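PDB 1YZV: ribonuclease mar1, putative, which is of unproven function but belongs to the isochorismatase family and may act as a ribonuclease. Local coordinates for residues K14-C19 against Q179-A184; K20-C25 against E111-W116. One frame throughout, in Å; residues are numbered along the deposited sequence.

Contact 1. Residues K14-C19 against Q179-A184; sequences KHYGSC and QLLKDA
His15 holds CG anti to its backbone N (chi1 -171°), and its imidazole lies against the last turn of helix 173-181; Tyr16 instead has CG between backbone N and carbonyl carbon (chi1 65°), and its ring meets Leu181. The carbonyl of Leu180 is the common target. Tyr16 N donates to Leu180 O over 3.1 Å, in the carbonyl plane and on a lone pair, and His15 CA adds a CH...O contact to the same oxygen at 3.4 Å. That oxygen also lies over one face of the His15 ring, offset toward the rim, while Leu181 O sits at the ring's edge, 3.3 Å from His15 CD2. Gly17 N, 3.1 Å from His15 ND1, helps fix the ring's rotation through a nearly straight bond (175° at H), and Asp186 takes His15 NE2 and the Tyr16 hydroxyl. Because ND1 accepts from Gly17 N, the ring is probably neutral with its proton on NE2, facing Asp186 OD2. The Leu181 and Tyr16 side chains cross obliquely, CD1 of Leu181 coming within 4.1 Å of Tyr16 CD2, and Leu180 CD2 touches Lys14 O. Lys182, with positive phi just past the helix, folds back: its CG packs at the edge of the His15 ring, CE reaches within 3.7 Å of His15 N, and NZ bonds Gln179 O at 2.6 Å as well as Leu13 O. The lysine thus closes over a carbonyl at the helix end, where its charge would suit the helix dipole. This loop-to-helix junction ties the lead-in to strand 20-26 to helix 173-181. Lys182 and Ala184 make backbone hydrogen bonds to a second subunit, while Leu180 also packs on Leu52 of helix 39-56 and Leu181 on helix 189-197.

Contact 2. Residues K20-C25 against E111-W116; sequences KTAFFC and EQVVLW
Phe24 and Val113 pack closely on one face of a parallel strand pair: Val113 CG1 stands over the Phe24 ring, 3.9 Å from its centroid, a CH-pi contact. Leu115 CD1 meets Phe24 CB beside it. On the other face Trp116 has CG between backbone N and carbonyl carbon (chi1 75°), and its indole leans across onto strand 20-25; Phe24 O and Cys25 CA lie over one of its faces, and Phe23 CB touches its edge at Trp116 CZ3, 3.8 Å away. Cys25 CB reaches Trp116 CZ2 at 3.5 Å, with SG oblique to the ring. Phe23 and Val114 run side by side. Four backbone bonds between Ala22 N and Phe24 O hold the register, Val114 N to Ala22 O being 2.8 Å long. Toward Lys20 and Glu111, both partly exposed, the pairing loosens: Glu111 N to Lys20 O is a weak bond of 3.3 Å, and the Glu111 carboxylate turns to Lys14. Between the two regimes Gln112 NE2 gives Thr21 OG1 a 3.0 Å bond in its amide plane, a buried polar pair. The strands are central in the six-stranded parallel sheet of the isochorismatase fold: strand 61-68 flanks 20-26, and helices 39-56 and 173-181 cover the face of Thr21, Phe23 and Val114.

In the fold
The centre of contact 1 lies about 17 Å from the centre of the chain, that of contact 2 about 6 Å, and the two are about 14 Å apart. Residues 14-19 run straight into strand 20-25, whose partner 111-116 comes midway along the chain, before 179-184 ends the series. Contact 1 thus joins the N-terminal lead-in to a helix from late in the chain, beside the start of the central strand pair. The two contacts meet directly: Lys14 forms a salt bridge with Glu111 and probably a hydrogen bond from its N to Gln112 OE1, and Leu180 and Cys19 pack on Gln112. The sheet's central pair is thereby joined to helix 173-181 and, through contact 1, to the subunit interface.

Contact 1. Residues K14-C19 against Q179-A184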
# COMPACT_ATOMS: atom_id res chain seq x y z
N LYS A 14 16.67 -16.26 0.13
CA LYS A 14 17.19 -17.50 0.68
C LYS A 14 18.54 -17.23 1.34
O LYS A 14 19.23 -16.20 1.08
CB LYS A 14 17.39 -18.54 -0.44
CG LYS A 14 16.06 -19.02 -1.07
CD LYS A 14 16.27 -20.11 -2.11
CE LYS A 14 14.94 -20.61 -2.68
NZ LYS A 14 15.11 -21.49 -3.88
N HIS A 15 18.92 -18.16 2.21
CA HIS A 15 20.20 -18.14 2.86
C HIS A 15 21.28 -18.17 1.79
O HIS A 15 21.12 -18.83 0.74
CB HIS A 15 20.34 -19.36 3.79
CG HIS A 15 21.55 -19.30 4.65
ND1 HIS A 15 22.81 -19.64 4.18
CD2 HIS A 15 21.72 -18.88 5.92
CE1 HIS A 15 23.69 -19.43 5.14
NE2 HIS A 15 23.06 -18.92 6.19
N TYR A 16 22.37 -17.43 2.05
CA TYR A 16 23.40 -17.25 1.08
C TYR A 16 23.98 -18.54 0.52
O TYR A 16 24.50 -18.53 -0.63
CB TYR A 16 24.54 -16.35 1.58
CG TYR A 16 25.35 -16.90 2.74
CD1 TYR A 16 26.38 -17.81 2.52
CD2 TYR A 16 25.12 -16.47 4.03
CE1 TYR A 16 27.13 -18.35 3.58
CE2 TYR A 16 25.89 -16.95 5.10
CZ TYR A 16 26.94 -17.86 4.86
OH TYR A 16 27.66 -18.38 5.93
N GLY A 17 23.96 -19.62 1.28
CA GLY A 17 24.45 -20.89 0.74
C GLY A 17 23.49 -21.65 -0.16
O GLY A 17 23.85 -22.64 -0.79
N SER A 18 22.23 -21.26 -0.15
CA SER A 18 21.21 -21.93 -0.92
C SER A 18 21.33 -21.69 -2.44
O SER A 18 20.89 -22.46 -3.27
CB SER A 18 19.86 -21.41 -0.39
OG SER A 18 18.81 -22.28 -0.68
N CYS A 19 21.78 -20.51 -2.80
CA CYS A 19 21.87 -20.08 -4.17
C CYS A 19 22.86 -18.95 -4.17
O CYS A 19 23.27 -18.48 -3.10
CB CYS A 19 20.51 -19.64 -4.68
SG CYS A 19 19.76 -18.20 -3.79
N GLN A 179 18.39 -11.30 6.42
CA GLN A 179 17.72 -12.30 5.56
C GLN A 179 18.66 -13.34 4.95
O GLN A 179 18.34 -14.53 4.87
CB GLN A 179 16.92 -11.65 4.42
CG GLN A 179 15.64 -10.97 4.87
CD GLN A 179 15.06 -10.06 3.77
OE1 GLN A 179 14.97 -10.47 2.63
NE2 GLN A 179 14.71 -8.84 4.12
N LEU A 180 19.83 -12.88 4.52
CA LEU A 180 20.81 -13.76 3.89
C LEU A 180 21.45 -14.67 4.92
O LEU A 180 21.94 -15.70 4.54
CB LEU A 180 21.88 -12.97 3.14
CG LEU A 180 21.37 -12.31 1.89
CD1 LEU A 180 22.29 -11.11 1.48
CD2 LEU A 180 21.21 -13.36 0.75
N LEU A 181 21.60 -14.19 6.16
CA LEU A 181 22.25 -14.96 7.23
C LEU A 181 21.36 -15.87 8.07
O LEU A 181 21.84 -16.90 8.57
CB LEU A 181 23.02 -14.04 8.17
CG LEU A 181 24.47 -13.70 7.79
CD1 LEU A 181 24.60 -13.18 6.36
CD2 LEU A 181 24.88 -12.67 8.71
N LYS A 182 20.17 -15.39 8.42
CA LYS A 182 19.14 -16.16 9.15
C LYS A 182 19.33 -16.52 10.63
O LYS A 182 18.33 -16.74 11.33
CB LYS A 182 18.69 -17.43 8.37
CG LYS A 182 18.23 -17.03 6.94
CD LYS A 182 17.08 -17.81 6.38
CE LYS A 182 16.63 -17.23 4.98
NZ LYS A 182 16.05 -15.78 4.82
N ASP A 183 20.56 -16.45 11.13
CA ASP A 183 20.89 -16.99 12.43
C ASP A 183 22.25 -16.38 12.88
O ASP A 183 23.21 -16.34 12.11
CB ASP A 183 20.90 -18.54 12.30
CG ASP A 183 21.04 -19.27 13.63
OD1 ASP A 183 21.91 -18.91 14.45
OD2 ASP A 183 20.39 -20.33 13.77
N ALA A 184 22.31 -15.89 14.12
CA ALA A 184 23.54 -15.32 14.66
C ALA A 184 24.66 -16.32 14.82
O ALA A 184 25.81 -15.91 15.05
CB ALA A 184 23.28 -14.61 16.02

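Contact 2. Residues K20-C25 against E111-W116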
# COMPACT_ATOMS: atom_id res chain seq x y z
N LYS A 20 23.30 -18.53 -5.34
CA LYS A 20 24.13 -17.36 -5.45
C LYS A 20 23.29 -16.06 -5.56
O LYS A 20 22.12 -16.11 -5.97
CB LYS A 20 25.02 -17.54 -6.64
CG LYS A 20 26.13 -16.57 -6.75
CD LYS A 20 27.31 -17.26 -7.46
CE LYS A 20 28.32 -16.23 -7.92
NZ LYS A 20 29.51 -16.88 -8.58
N THR A 21 23.83 -14.99 -4.95
CA THR A 21 23.17 -13.68 -4.89
C THR A 21 24.00 -12.65 -5.66
O THR A 21 25.22 -12.63 -5.50
CB THR A 21 23.07 -13.19 -3.41
OG1 THR A 21 22.39 -14.19 -2.65
CG2 THR A 21 22.29 -11.90 -3.28
N ALA A 22 23.35 -11.86 -6.52
CA ALA A 22 24.04 -10.76 -7.24
C ALA A 22 23.64 -9.45 -6.59
O ALA A 22 22.47 -9.21 -6.29
CB ALA A 22 23.66 -10.74 -8.72
N PHE A 23 24.64 -8.63 -6.33
CA PHE A 23 24.44 -7.30 -5.85
C PHE A 23 24.55 -6.36 -7.05
O PHE A 23 25.63 -6.22 -7.66
CB PHE A 23 25.47 -6.98 -4.75
CG PHE A 23 25.24 -7.74 -3.48
CD1 PHE A 23 24.38 -7.26 -2.50
CD2 PHE A 23 25.89 -8.95 -3.26
CE1 PHE A 23 24.12 -8.00 -1.38
CE2 PHE A 23 25.53 -9.74 -2.19
CZ PHE A 23 24.70 -9.25 -1.22
N PHE A 24 23.43 -5.76 -7.41
CA PHE A 24 23.34 -4.81 -8.53
C PHE A 24 23.35 -3.37 -8.04
O PHE A 24 22.35 -2.86 -7.55
CB PHE A 24 22.08 -5.02 -9.33
CG PHE A 24 22.15 -6.12 -10.37
CD1 PHE A 24 23.01 -7.19 -10.24
CD2 PHE A 24 21.35 -6.06 -11.50
CE1 PHE A 24 23.10 -8.14 -11.24
CE2 PHE A 24 21.42 -7.01 -12.49
CZ PHE A 24 22.28 -8.08 -12.35
N CYS A 25 24.49 -2.72 -8.27
CA CYS A 25 24.76 -1.33 -7.92
C CYS A 25 24.53 -0.44 -9.16
O CYS A 25 25.35 -0.39 -10.07
CB CYS A 25 26.20 -1.24 -7.44
SG CYS A 25 26.76 0.40 -6.94
N GLU A 111 19.92 -16.91 -8.31
CA GLU A 111 18.48 -16.91 -8.17
C GLU A 111 17.91 -15.59 -7.69
O GLU A 111 16.72 -15.35 -7.88
CB GLU A 111 18.03 -17.98 -7.17
CG GLU A 111 18.13 -19.40 -7.68
CD GLU A 111 17.70 -20.44 -6.63
OE1 GLU A 111 16.87 -20.11 -5.73
OE2 GLU A 111 18.18 -21.60 -6.72
N GLN A 112 18.73 -14.77 -7.04
CA GLN A 112 18.27 -13.57 -6.36
C GLN A 112 19.25 -12.42 -6.48
O GLN A 112 20.45 -12.61 -6.54
CB GLN A 112 17.91 -13.88 -4.92
CG GLN A 112 19.11 -14.31 -4.06
CD GLN A 112 18.72 -15.03 -2.79
OE1 GLN A 112 17.58 -15.53 -2.64
NE2 GLN A 112 19.66 -15.05 -1.82
N VAL A 113 18.68 -11.23 -6.66
CA VAL A 113 19.44 -10.00 -6.90
C VAL A 113 18.99 -9.00 -5.87
O VAL A 113 17.77 -8.87 -5.61
CB VAL A 113 19.15 -9.49 -8.34
CG1 VAL A 113 19.66 -8.04 -8.52
CG2 VAL A 113 19.75 -10.52 -9.44
N VAL A 114 19.97 -8.41 -5.22
CA VAL A 114 19.78 -7.28 -4.35
C VAL A 114 20.12 -6.04 -5.17
O VAL A 114 21.26 -5.89 -5.65
CB VAL A 114 20.68 -7.38 -3.10
CG1 VAL A 114 20.66 -6.10 -2.29
CG2 VAL A 114 20.26 -8.58 -2.26
N LEU A 115 19.15 -5.15 -5.31
CA LEU A 115 19.21 -4.03 -6.27
C LEU A 115 19.04 -2.68 -5.57
O LEU A 115 18.11 -2.49 -4.77
CB LEU A 115 18.13 -4.18 -7.34
CG LEU A 115 17.84 -3.06 -8.37
CD1 LEU A 115 19.10 -2.77 -9.24
CD2 LEU A 115 16.63 -3.48 -9.27
N TRP A 116 19.91 -1.73 -5.91
CA TRP A 116 19.80 -0.37 -5.37
C TRP A 116 20.56 0.63 -6.26
O TRP A 116 21.27 0.22 -7.15
CB TRP A 116 20.32 -0.29 -3.91
CG TRP A 116 21.78 -0.34 -3.78
CD1 TRP A 116 22.61 0.75 -3.64
CD2 TRP A 116 22.65 -1.45 -4.09
NE1 TRP A 116 23.92 0.38 -3.76
CE2 TRP A 116 23.99 -0.97 -3.97
CE3 TRP A 116 22.45 -2.83 -4.26
CZ2 TRP A 116 25.12 -1.80 -4.18
CZ3 TRP A 116 23.58 -3.65 -4.45
CH2 TRP A 116 24.90 -3.12 -4.40